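Local coordinates for protein putative Chlorite dismutase TA0507 (Thermoplasma acidophilum, PDB 3DTZ) that probably binds heme and may act as an oxidoreductase of the chlorite dismutase family, though its true function is unknown, at residues 137-142 and 201-206; 143-148 and 220-225; 164-169 and 214-219. All blocks are in the same frame, centred on the assembly; numbering follows the deposited sequence.

Contact 1 (137-142 and 201-206); sequences LRYFVA and PDIAAW
Helix-on-sheet packing brings Tyr-139, at the start of strand 139-147, against Ile-203, in the first turn of helix 203-213. The phenol ring faces the isoleucine: CG1 of Ile-203 sits almost on the ring normal, 3.9 Å from the centroid of the Tyr-139 ring, a CH-pi contact over the face. Isoleucine suits this place because its CG1-CD1 arm is long enough to lay two carbons over the ring, CG1 over its centre and CD1 toward CE1 of Tyr-139, at 3.6 Å. CG of Arg-138 lies against the opposite face, toward the rim of the ring. At the ring edge the carbonyl of Pro-201 comes near the plane, its O 3.4 Å from CE2 of Tyr-139. Toward the start of the segment, CD1 of Leu-137 lies alongside CD of Pro-201 at 4.1 Å. At the other end, the chi1 of Val-141 (171°) puts CG2 beside the backbone N, anti to the carbonyl carbon, and CG2 comes within 3.7 Å of NE1 of Trp-206.

Asp-202 is the N-cap of the helix. Its OD1 accepts from Ala-205 N at 3.1 Å, nearly straight at 170°, although the N-H arrives from above the carboxylate plane; a short acid suits such a helix start. The indole N-H of Trp-206 is bonded to Gly-188 O of the second subunit, so the contact also borders an interface. Strand 139-147 runs between strands 194-200 and 229-234, and from those neighbours Ile-200 touches Trp-206 and Leu-230 touches Ile-203.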
loop_
_atom_site.group_PDB
_atom_site.type_symbol
_atom_site.label_atom_id
_atom_site.label_comp_id
_atom_site.label_asym_id
_atom_site.label_seq_id
_atom_site.Cartn_x
_atom_site.Cartn_y
_atom_site.Cartn_z
ATOM N N LEU D 137 -18.610 -8.869 -26.449
ATOM C CA LEU D 137 -18.178 -10.257 -26.280
ATOM C C LEU D 137 -18.323 -10.659 -24.806
ATOM O O LEU D 137 -18.569 -9.805 -23.947
ATOM C CB LEU D 137 -16.738 -10.441 -26.778
ATOM C CG LEU D 137 -16.522 -10.033 -28.239
ATOM C CD1 LEU D 137 -15.167 -10.511 -28.706
ATOM C CD2 LEU D 137 -17.635 -10.595 -29.172
ATOM N N ARG D 138 -18.188 -11.953 -24.528
ATOM C CA ARG D 138 -18.561 -12.498 -23.236
ATOM C C ARG D 138 -17.620 -12.038 -22.106
ATOM O O ARG D 138 -18.044 -11.964 -20.957
ATOM C CB ARG D 138 -18.564 -14.029 -23.296
ATOM C CG ARG D 138 -18.656 -14.728 -21.919
ATOM C CD ARG D 138 -18.747 -16.247 -22.059
ATOM N NE ARG D 138 -20.102 -16.600 -22.482
ATOM C CZ ARG D 138 -20.927 -17.434 -21.845
ATOM N NH1 ARG D 138 -20.559 -18.099 -20.749
ATOM N NH2 ARG D 138 -22.135 -17.641 -22.352
ATOM N N TYR D 139 -16.366 -11.752 -22.440
ATOM C CA TYR D 139 -15.373 -11.340 -21.438
ATOM C C TYR D 139 -14.725 -9.997 -21.778
ATOM O O TYR D 139 -14.722 -9.563 -22.936
ATOM C CB TYR D 139 -14.256 -12.385 -21.282
ATOM C CG TYR D 139 -14.766 -13.752 -20.973
ATOM C CD1 TYR D 139 -15.149 -14.092 -19.673
ATOM C CD2 TYR D 139 -14.889 -14.702 -21.984
ATOM C CE1 TYR D 139 -15.651 -15.383 -19.385
ATOM C CE2 TYR D 139 -15.354 -15.976 -21.719
ATOM C CZ TYR D 139 -15.741 -16.310 -20.429
ATOM O OH TYR D 139 -16.218 -17.579 -20.198
ATOM N N PHE D 140 -14.158 -9.376 -20.754
ATOM C CA PHE D 140 -13.556 -8.047 -20.862
ATOM C C PHE D 140 -12.285 -8.069 -20.019
ATOM O O PHE D 140 -12.292 -8.605 -18.895
ATOM C CB PHE D 140 -14.536 -7.043 -20.270
ATOM C CG PHE D 140 -14.088 -5.602 -20.316
ATOM C CD1 PHE D 140 -13.879 -4.941 -21.529
ATOM C CD2 PHE D 140 -13.926 -4.898 -19.148
ATOM C CE1 PHE D 140 -13.476 -3.588 -21.574
ATOM C CE2 PHE D 140 -13.557 -3.540 -19.189
ATOM C CZ PHE D 140 -13.342 -2.895 -20.397
ATOM N N VAL D 141 -11.217 -7.482 -20.549
ATOM C CA VAL D 141 -9.964 -7.349 -19.799
ATOM C C VAL D 141 -9.589 -5.889 -19.885
ATOM O O VAL D 141 -9.618 -5.316 -20.961
ATOM C CB VAL D 141 -8.815 -8.180 -20.417
ATOM C CG1 VAL D 141 -7.449 -7.861 -19.768
ATOM C CG2 VAL D 141 -9.133 -9.681 -20.332
ATOM N N ALA D 142 -9.216 -5.298 -18.754
ATOM C CA ALA D 142 -8.741 -3.924 -18.753
ATOM C C ALA D 142 -7.525 -3.845 -17.842
ATOM O O ALA D 142 -7.516 -4.435 -16.759
ATOM C CB ALA D 142 -9.826 -2.981 -18.241
ATOM N N PRO D 201 -13.417 -13.564 -26.444
ATOM C CA PRO D 201 -14.325 -14.726 -26.327
ATOM C C PRO D 201 -13.891 -15.844 -25.363
ATOM O O PRO D 201 -14.731 -16.656 -24.985
ATOM C CB PRO D 201 -14.392 -15.263 -27.754
ATOM C CG PRO D 201 -13.054 -14.859 -28.394
ATOM C CD PRO D 201 -12.639 -13.566 -27.703
ATOM N N ASP D 202 -12.606 -15.936 -25.036
ATOM C CA ASP D 202 -12.052 -17.143 -24.374
ATOM C C ASP D 202 -10.886 -16.748 -23.497
ATOM O O ASP D 202 -9.869 -16.240 -23.988
ATOM C CB ASP D 202 -11.623 -18.177 -25.457
ATOM C CG ASP D 202 -11.111 -19.515 -24.889
ATOM O OD1 ASP D 202 -10.470 -19.605 -23.814
ATOM O OD2 ASP D 202 -11.301 -20.526 -25.593
ATOM N N ILE D 203 -11.046 -16.951 -22.189
ATOM C CA ILE D 203 -10.049 -16.516 -21.203
ATOM C C ILE D 203 -8.702 -17.187 -21.496
ATOM O O ILE D 203 -7.688 -16.497 -21.641
ATOM C CB ILE D 203 -10.509 -16.804 -19.737
ATOM C CG1 ILE D 203 -11.754 -15.970 -19.376
ATOM C CG2 ILE D 203 -9.410 -16.452 -18.734
ATOM C CD1 ILE D 203 -12.452 -16.452 -18.093
ATOM N N ALA D 204 -8.708 -18.518 -21.604
ATOM C CA ALA D 204 -7.458 -19.285 -21.791
ATOM C C ALA D 204 -6.727 -18.901 -23.085
ATOM O O ALA D 204 -5.504 -18.722 -23.085
ATOM C CB ALA D 204 -7.742 -20.806 -21.750
ATOM N N ALA D 205 -7.486 -18.747 -24.170
ATOM C CA ALA D 205 -6.931 -18.337 -25.465
ATOM C C ALA D 205 -6.264 -16.962 -25.375
ATOM O O ALA D 205 -5.163 -16.766 -25.889
ATOM C CB ALA D 205 -8.017 -18.337 -26.529
ATOM N N TRP D 206 -6.922 -16.020 -24.696
ATOM C CA TRP D 206 -6.364 -14.691 -24.500
ATOM C C TRP D 206 -5.057 -14.782 -23.706
ATOM O O TRP D 206 -4.076 -14.125 -24.054
ATOM C CB TRP D 206 -7.362 -13.776 -23.796
ATOM C CG TRP D 206 -6.720 -12.583 -23.134
ATOM C CD1 TRP D 206 -6.578 -12.373 -21.779
ATOM C CD2 TRP D 206 -6.128 -11.446 -23.773
ATOM N NE1 TRP D 206 -5.937 -11.184 -21.545
ATOM C CE2 TRP D 206 -5.638 -10.594 -22.744
ATOM C CE3 TRP D 206 -5.953 -11.067 -25.102
ATOM C CZ2 TRP D 206 -4.987 -9.386 -23.011
ATOM C CZ3 TRP D 206 -5.316 -9.855 -25.372
ATOM C CH2 TRP D 206 -4.844 -9.028 -24.328
#

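Contact 2 (143-148 and 220-225); sequences YPMSKT and KWIIKE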
loop_
_atom_site.group_PDB
_atom_site.type_symbol
_atom_site.label_atom_id
_atom_site.label_comp_id
_atom_site.label_asym_id
_atom_site.label_seq_id
_atom_site.Cartn_x
_atom_site.Cartn_y
_atom_site.Cartn_z
ATOM N N TYR D 143 -6.502 -3.128 -18.262
ATOM C CA TYR D 143 -5.491 -2.769 -17.272
ATOM C C TYR D 143 -4.729 -1.518 -17.650
ATOM O O TYR D 143 -4.571 -1.235 -18.853
ATOM C CB TYR D 143 -4.517 -3.923 -17.030
ATOM C CG TYR D 143 -3.950 -4.511 -18.278
ATOM C CD1 TYR D 143 -4.648 -5.511 -18.954
ATOM C CD2 TYR D 143 -2.697 -4.112 -18.770
ATOM C CE1 TYR D 143 -4.149 -6.087 -20.089
ATOM C CE2 TYR D 143 -2.182 -4.694 -19.945
ATOM C CZ TYR D 143 -2.933 -5.685 -20.580
ATOM O OH TYR D 143 -2.500 -6.308 -21.735
ATOM N N PRO D 144 -4.214 -0.811 -16.625
ATOM C CA PRO D 144 -3.286 0.273 -16.895
ATOM C C PRO D 144 -1.954 -0.272 -17.369
ATOM O O PRO D 144 -1.597 -1.409 -17.043
ATOM C CB PRO D 144 -3.114 0.981 -15.541
ATOM C CG PRO D 144 -3.833 0.211 -14.523
ATOM C CD PRO D 144 -4.428 -1.033 -15.179
HETATM N N MSE D 145 -1.218 0.537 -18.126
HETATM C CA MSE D 145 0.112 0.161 -18.583
HETATM C C MSE D 145 0.921 1.456 -18.802
HETATM O O MSE D 145 0.365 2.508 -19.159
HETATM C CB MSE D 145 0.025 -0.672 -19.870
HETATM C CG MSE D 145 1.364 -1.170 -20.312
HETATM SE SE MSE D 145 2.148 0.019 -21.653
HETATM C CE MSE D 145 1.052 -0.664 -23.066
ATOM N N SER D 146 2.218 1.381 -18.554
ATOM C CA SER D 146 3.106 2.518 -18.804
ATOM C C SER D 146 4.394 1.982 -19.422
ATOM O O SER D 146 4.656 0.759 -19.418
ATOM C CB SER D 146 3.398 3.294 -17.514
ATOM O OG SER D 146 2.238 3.915 -16.986
ATOM N N LYS D 147 5.198 2.889 -19.960
ATOM C CA LYS D 147 6.508 2.501 -20.503
ATOM C C LYS D 147 7.617 3.274 -19.810
ATOM O O LYS D 147 7.359 4.348 -19.248
ATOM C CB LYS D 147 6.505 2.697 -22.020
ATOM C CG LYS D 147 5.590 1.699 -22.683
ATOM C CD LYS D 147 5.459 1.856 -24.175
ATOM C CE LYS D 147 4.505 0.800 -24.700
ATOM N NZ LYS D 147 4.808 0.424 -26.116
ATOM N N THR D 148 8.838 2.715 -19.792
ATOM C CA THR D 148 9.963 3.387 -19.140
ATOM C C THR D 148 10.324 4.670 -19.900
ATOM O O THR D 148 10.088 4.760 -21.108
ATOM C CB THR D 148 11.191 2.428 -18.959
ATOM O OG1 THR D 148 11.566 1.878 -20.216
ATOM C CG2 THR D 148 10.821 1.272 -18.054
ATOM N N LYS D 220 10.472 -5.127 -23.096
ATOM C CA LYS D 220 11.630 -4.621 -22.366
ATOM C C LYS D 220 11.350 -3.245 -21.755
ATOM O O LYS D 220 11.960 -2.881 -20.750
ATOM C CB LYS D 220 12.868 -4.552 -23.271
ATOM C CG LYS D 220 13.423 -5.920 -23.675
ATOM C CD LYS D 220 14.755 -5.806 -24.391
ATOM C CE LYS D 220 14.599 -5.445 -25.858
ATOM N NZ LYS D 220 15.963 -5.351 -26.498
ATOM N N TRP D 221 10.419 -2.503 -22.358
ATOM C CA TRP D 221 10.105 -1.154 -21.907
ATOM C C TRP D 221 8.749 -1.033 -21.204
ATOM O O TRP D 221 8.394 0.060 -20.752
ATOM C CB TRP D 221 10.159 -0.162 -23.072
ATOM C CG TRP D 221 11.525 0.004 -23.685
ATOM C CD1 TRP D 221 12.498 0.886 -23.313
ATOM C CD2 TRP D 221 12.042 -0.725 -24.798
ATOM N NE1 TRP D 221 13.614 0.741 -24.130
ATOM C CE2 TRP D 221 13.349 -0.236 -25.055
ATOM C CE3 TRP D 221 11.528 -1.746 -25.609
ATOM C CZ2 TRP D 221 14.150 -0.752 -26.071
ATOM C CZ3 TRP D 221 12.316 -2.244 -26.624
ATOM C CH2 TRP D 221 13.614 -1.747 -26.852
ATOM N N ILE D 222 8.005 -2.133 -21.120
ATOM C CA ILE D 222 6.634 -2.104 -20.584
ATOM C C ILE D 222 6.638 -2.346 -19.073
ATOM O O ILE D 222 7.313 -3.281 -18.573
ATOM C CB ILE D 222 5.724 -3.115 -21.318
ATOM C CG1 ILE D 222 5.517 -2.645 -22.757
ATOM C CG2 ILE D 222 4.382 -3.318 -20.554
ATOM C CD1 ILE D 222 4.795 -3.639 -23.675
ATOM N N ILE D 223 5.931 -1.484 -18.343
ATOM C CA ILE D 223 5.790 -1.631 -16.889
ATOM C C ILE D 223 4.338 -1.417 -16.380
ATOM O O ILE D 223 3.443 -1.021 -17.141
ATOM C CB ILE D 223 6.773 -0.682 -16.109
ATOM C CG1 ILE D 223 6.552 0.784 -16.483
ATOM C CG2 ILE D 223 8.265 -1.086 -16.337
ATOM C CD1 ILE D 223 7.375 1.765 -15.674
ATOM N N LYS D 224 4.148 -1.683 -15.081
ATOM C CA LYS D 224 2.966 -1.287 -14.281
ATOM C C LYS D 224 1.569 -1.712 -14.814
ATOM O O LYS D 224 0.571 -0.951 -14.730
ATOM C CB LYS D 224 3.050 0.212 -13.903
ATOM C CG LYS D 224 4.268 0.483 -13.014
ATOM C CD LYS D 224 4.207 1.805 -12.263
ATOM C CE LYS D 224 5.067 2.869 -12.926
ATOM N NZ LYS D 224 4.408 3.427 -14.139
ATOM N N GLU D 225 1.507 -2.950 -15.298
ATOM C CA GLU D 225 0.246 -3.563 -15.751
ATOM C C GLU D 225 -0.489 -4.224 -14.565
ATOM O O GLU D 225 -0.702 -5.451 -14.562
ATOM C CB GLU D 225 0.470 -4.597 -16.871
ATOM C CG GLU D 225 1.105 -4.084 -18.190
ATOM C CD GLU D 225 1.673 -5.231 -19.031
ATOM O OE1 GLU D 225 2.410 -6.051 -18.447
ATOM O OE2 GLU D 225 1.385 -5.326 -20.258
HETATM O O HOH W 1 0.855 1.962 -15.375
#
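A chi1 of -175°, with CG anti to the backbone N, brings CG of Met-145, a selenomethionine, against both Ile-222 CG2 (3.7 Å) and Glu-225 CG (3.6 Å); bends at chi2 and chi3 then turn SE, which comes near Ile-222 CG2. Thr-148 turns OG1 between its own N and carbonyl carbon (chi1 55°), which sets the hydroxyl at the edge of the Trp-221 ring, 3.4 Å from CD1. The backbones are joined by Ser-146 N to Ile-223 O (3.0 Å), Ile-223 N to Ser-146 O (2.8 Å) and Thr-148 N to Trp-221 O (2.9 Å). Ile-222 and Ile-223, beta-branched, suit the extended backbone of this short strand. At Lys-224 the chain adopts left-handed helical angles and regular pairing stops; a water there bridges Lys-224 O and Ser-146 OG, which is also bonded to Glu-193. CA of Glu-225 makes a CA-H...O contact with Pro-144 O at 3.1 Å, and its side chain runs alongside the Tyr-143 ring, the carboxylate having Arg-219 as partner. This antiparallel ladder, Ser-146 and Ile-223 its hydrogen-bonded pair and Lys-147 and Ile-222 its non-hydrogen-bonded pair, adds strand 222-223 to the end of strand 139-147 in the sheet of the chlorite dismutase family domain.

Contact 3 (164-169 and 214-219); sequences HEHIKM and REARAR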
loop_
_atom_site.group_PDB
_atom_site.type_symbol
_atom_site.label_atom_id
_atom_site.label_comp_id
_atom_site.label_asym_id
_atom_site.label_seq_id
_atom_site.Cartn_x
_atom_site.Cartn_y
_atom_site.Cartn_z
ATOM N N HIS D 164 6.084 -2.607 -34.616
ATOM C CA HIS D 164 5.653 -3.414 -35.759
ATOM C C HIS D 164 5.814 -4.904 -35.471
ATOM O O HIS D 164 4.929 -5.699 -35.801
ATOM C CB HIS D 164 6.406 -3.026 -37.034
ATOM C CG HIS D 164 6.106 -3.911 -38.206
ATOM N ND1 HIS D 164 6.805 -5.075 -38.461
ATOM C CD2 HIS D 164 5.186 -3.803 -39.193
ATOM C CE1 HIS D 164 6.328 -5.643 -39.555
ATOM N NE2 HIS D 164 5.345 -4.890 -40.020
ATOM N N GLU D 165 6.933 -5.265 -34.842
ATOM C CA GLU D 165 7.229 -6.651 -34.479
ATOM C C GLU D 165 6.144 -7.212 -33.576
ATOM O O GLU D 165 5.717 -8.356 -33.744
ATOM C CB GLU D 165 8.578 -6.757 -33.762
ATOM C CG GLU D 165 9.034 -8.218 -33.536
ATOM C CD GLU D 165 9.959 -8.416 -32.333
ATOM O OE1 GLU D 165 9.731 -7.803 -31.271
ATOM O OE2 GLU D 165 10.923 -9.211 -32.451
ATOM N N HIS D 166 5.707 -6.390 -32.616
ATOM C CA HIS D 166 4.675 -6.770 -31.641
ATOM C C HIS D 166 3.332 -6.985 -32.319
ATOM O O HIS D 166 2.669 -8.003 -32.090
ATOM C CB HIS D 166 4.564 -5.692 -30.569
ATOM C CG HIS D 166 3.349 -5.821 -29.700
ATOM N ND1 HIS D 166 3.368 -6.478 -28.489
ATOM C CD2 HIS D 166 2.079 -5.381 -29.872
ATOM C CE1 HIS D 166 2.162 -6.433 -27.949
ATOM N NE2 HIS D 166 1.360 -5.780 -28.772
ATOM N N ILE D 167 2.951 -6.020 -33.158
ATOM C CA ILE D 167 1.678 -6.024 -33.892
ATOM C C ILE D 167 1.600 -7.234 -34.831
ATOM O O ILE D 167 0.606 -7.965 -34.819
ATOM C CB ILE D 167 1.463 -4.673 -34.669
ATOM C CG1 ILE D 167 1.356 -3.500 -33.691
ATOM C CG2 ILE D 167 0.208 -4.710 -35.543
ATOM C CD1 ILE D 167 1.734 -2.145 -34.286
ATOM N N LYS D 168 2.661 -7.441 -35.617
ATOM C CA LYS D 168 2.822 -8.606 -36.483
ATOM C C LYS D 168 2.679 -9.919 -35.701
ATOM O O LYS D 168 1.982 -10.841 -36.139
ATOM C CB LYS D 168 4.196 -8.524 -37.172
ATOM C CG LYS D 168 4.554 -9.644 -38.117
ATOM C CD LYS D 168 5.862 -9.296 -38.852
ATOM C CE LYS D 168 6.100 -10.176 -40.083
ATOM N NZ LYS D 168 6.184 -11.619 -39.721
HETATM N N MSE D 169 3.339 -9.987 -34.543
HETATM C CA MSE D 169 3.301 -11.168 -33.683
HETATM C C MSE D 169 1.893 -11.470 -33.139
HETATM O O MSE D 169 1.468 -12.626 -33.129
HETATM C CB MSE D 169 4.305 -11.032 -32.541
HETATM C CG MSE D 169 4.535 -12.319 -31.797
HETATM SE SE MSE D 169 5.839 -12.226 -30.380
HETATM C CE MSE D 169 7.421 -11.652 -31.372
ATOM N N ARG D 214 4.925 -12.098 -24.761
ATOM C CA ARG D 214 6.075 -11.877 -23.870
ATOM C C ARG D 214 7.387 -11.999 -24.652
ATOM O O ARG D 214 8.451 -11.579 -24.175
ATOM C CB ARG D 214 6.097 -12.865 -22.677
ATOM C CG ARG D 214 5.001 -12.653 -21.616
ATOM C CD ARG D 214 5.145 -11.298 -20.969
ATOM N NE ARG D 214 4.504 -11.133 -19.654
ATOM C CZ ARG D 214 3.313 -10.565 -19.425
ATOM N NH1 ARG D 214 2.551 -10.128 -20.423
ATOM N NH2 ARG D 214 2.860 -10.445 -18.167
ATOM N N GLU D 215 7.291 -12.584 -25.849
ATOM C CA GLU D 215 8.461 -12.849 -26.692
ATOM C C GLU D 215 8.851 -11.637 -27.551
ATOM O O GLU D 215 9.915 -11.648 -28.193
ATOM C CB GLU D 215 8.243 -14.116 -27.552
ATOM C CG GLU D 215 8.130 -15.406 -26.699
ATOM C CD GLU D 215 7.831 -16.671 -27.504
ATOM O OE1 GLU D 215 8.176 -16.741 -28.703
ATOM O OE2 GLU D 215 7.245 -17.610 -26.919
ATOM N N ALA D 216 8.001 -10.601 -27.543
ATOM C CA ALA D 216 8.268 -9.345 -28.259
ATOM C C ALA D 216 9.245 -8.424 -27.508
ATOM O O ALA D 216 9.154 -8.276 -26.286
ATOM C CB ALA D 216 6.969 -8.615 -28.534
ATOM N N ARG D 217 10.171 -7.809 -28.252
ATOM C CA ARG D 217 11.126 -6.842 -27.710
ATOM C C ARG D 217 10.439 -5.684 -26.957
ATOM O O ARG D 217 11.009 -5.134 -25.998
ATOM C CB ARG D 217 12.002 -6.244 -28.833
ATOM C CG ARG D 217 12.900 -7.217 -29.578
ATOM C CD ARG D 217 13.886 -6.443 -30.490
ATOM N NE ARG D 217 13.268 -6.029 -31.756
ATOM C CZ ARG D 217 13.543 -4.904 -32.418
ATOM N NH1 ARG D 217 14.423 -4.031 -31.943
ATOM N NH2 ARG D 217 12.925 -4.642 -33.567
ATOM N N ALA D 218 9.235 -5.323 -27.407
ATOM C CA ALA D 218 8.414 -4.263 -26.770
ATOM C C ALA D 218 8.325 -4.429 -25.250
ATOM O O ALA D 218 8.340 -3.443 -24.511
ATOM C CB ALA D 218 7.016 -4.219 -27.392
ATOM N N ARG D 219 8.285 -5.682 -24.786
ATOM C CA ARG D 219 8.207 -5.997 -23.343
ATOM C C ARG D 219 9.314 -5.366 -22.484
ATOM O O ARG D 219 9.110 -5.106 -21.288
ATOM C CB ARG D 219 8.218 -7.506 -23.132
ATOM C CG ARG D 219 7.016 -8.223 -23.748
ATOM C CD ARG D 219 5.676 -7.704 -23.220
ATOM N NE ARG D 219 5.575 -7.696 -21.755
ATOM C CZ ARG D 219 4.517 -7.239 -21.069
ATOM N NH1 ARG D 219 3.438 -6.768 -21.702
ATOM N NH2 ARG D 219 4.518 -7.271 -19.736
HETATM O O HOH W 2 8.603 -5.867 -29.924
HETATM O O HOH W 3 11.545 -10.508 -30.067
#
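Glu-165, on helix 156-172, grips the backbone at Arg-217: a beta-turn at 216-219, in the loop before strand 222-223, docks on the flank of that helix. The direct hydrogen bond runs from Arg-217 N to Glu-165 OE1, 3.1 Å long and bent to 156°, and it uses the syn lone pair. An extended chain with CG anti to the backbone N (chi1 -172°) carries the carboxylate across from the helix. The turn it holds is closed within the loop by Arg-219 N bonding to Ala-216 O.

Two waters extend this grip. One donates to Glu-165 OE1 and accepts from Ala-218 N at 2.7 Å, serving the next backbone N-H along. The other donates to both Glu-165 OE2, at 2.8 Å, and the carbonyl O of Glu-215. Each oxygen of the acid is thus tied to the loop, and glutamate suits the place because it offers two acceptors at the end of a reaching chain.

The salt bridge across the contact is long: Glu-165 OE1 stands 4.0 Å from Arg-217 NE, with the carboxylate and guanidinium planes 77° apart. The Arg-217 guanidinium has its stronger partner in Glu-161, on the same helix as Glu-165.

Apolar contacts lie alongside: CE of Met-169, a selenomethionine, meets Ala-216 CB at 4.2 Å, with SE near the backbone N of Ala-216. Alanine's small side chain allows the loop to approach the helix closely here. The imidazole of His-166 meets the same methyl edge-on, ND1 lying 4.2 Å from Ala-216 CB.

Along the chain the first segments come in the order 137-142, 143-148 and 164-169, then the second ones as 201-206, 214-219 and 220-225. Contact 1 therefore crosses both others, while contact 3 is nested inside the loop that contact 2 closes. Contacts 1 and 2 occupy successive parts of strand 139-147, their centres about 20 Å apart, and touch where Trp-206 packs near Tyr-143. Contact 3 lies off the sheet, its centre about 14 Å from that of contact 2, and is joined to it by the salt bridge of Arg-219 NH2 with Glu-225 OE1, 2.8 Å long. Together they tie one antiparallel sheet to helices 156-172 and 203-213, beside a second subunit of the five-chain assembly.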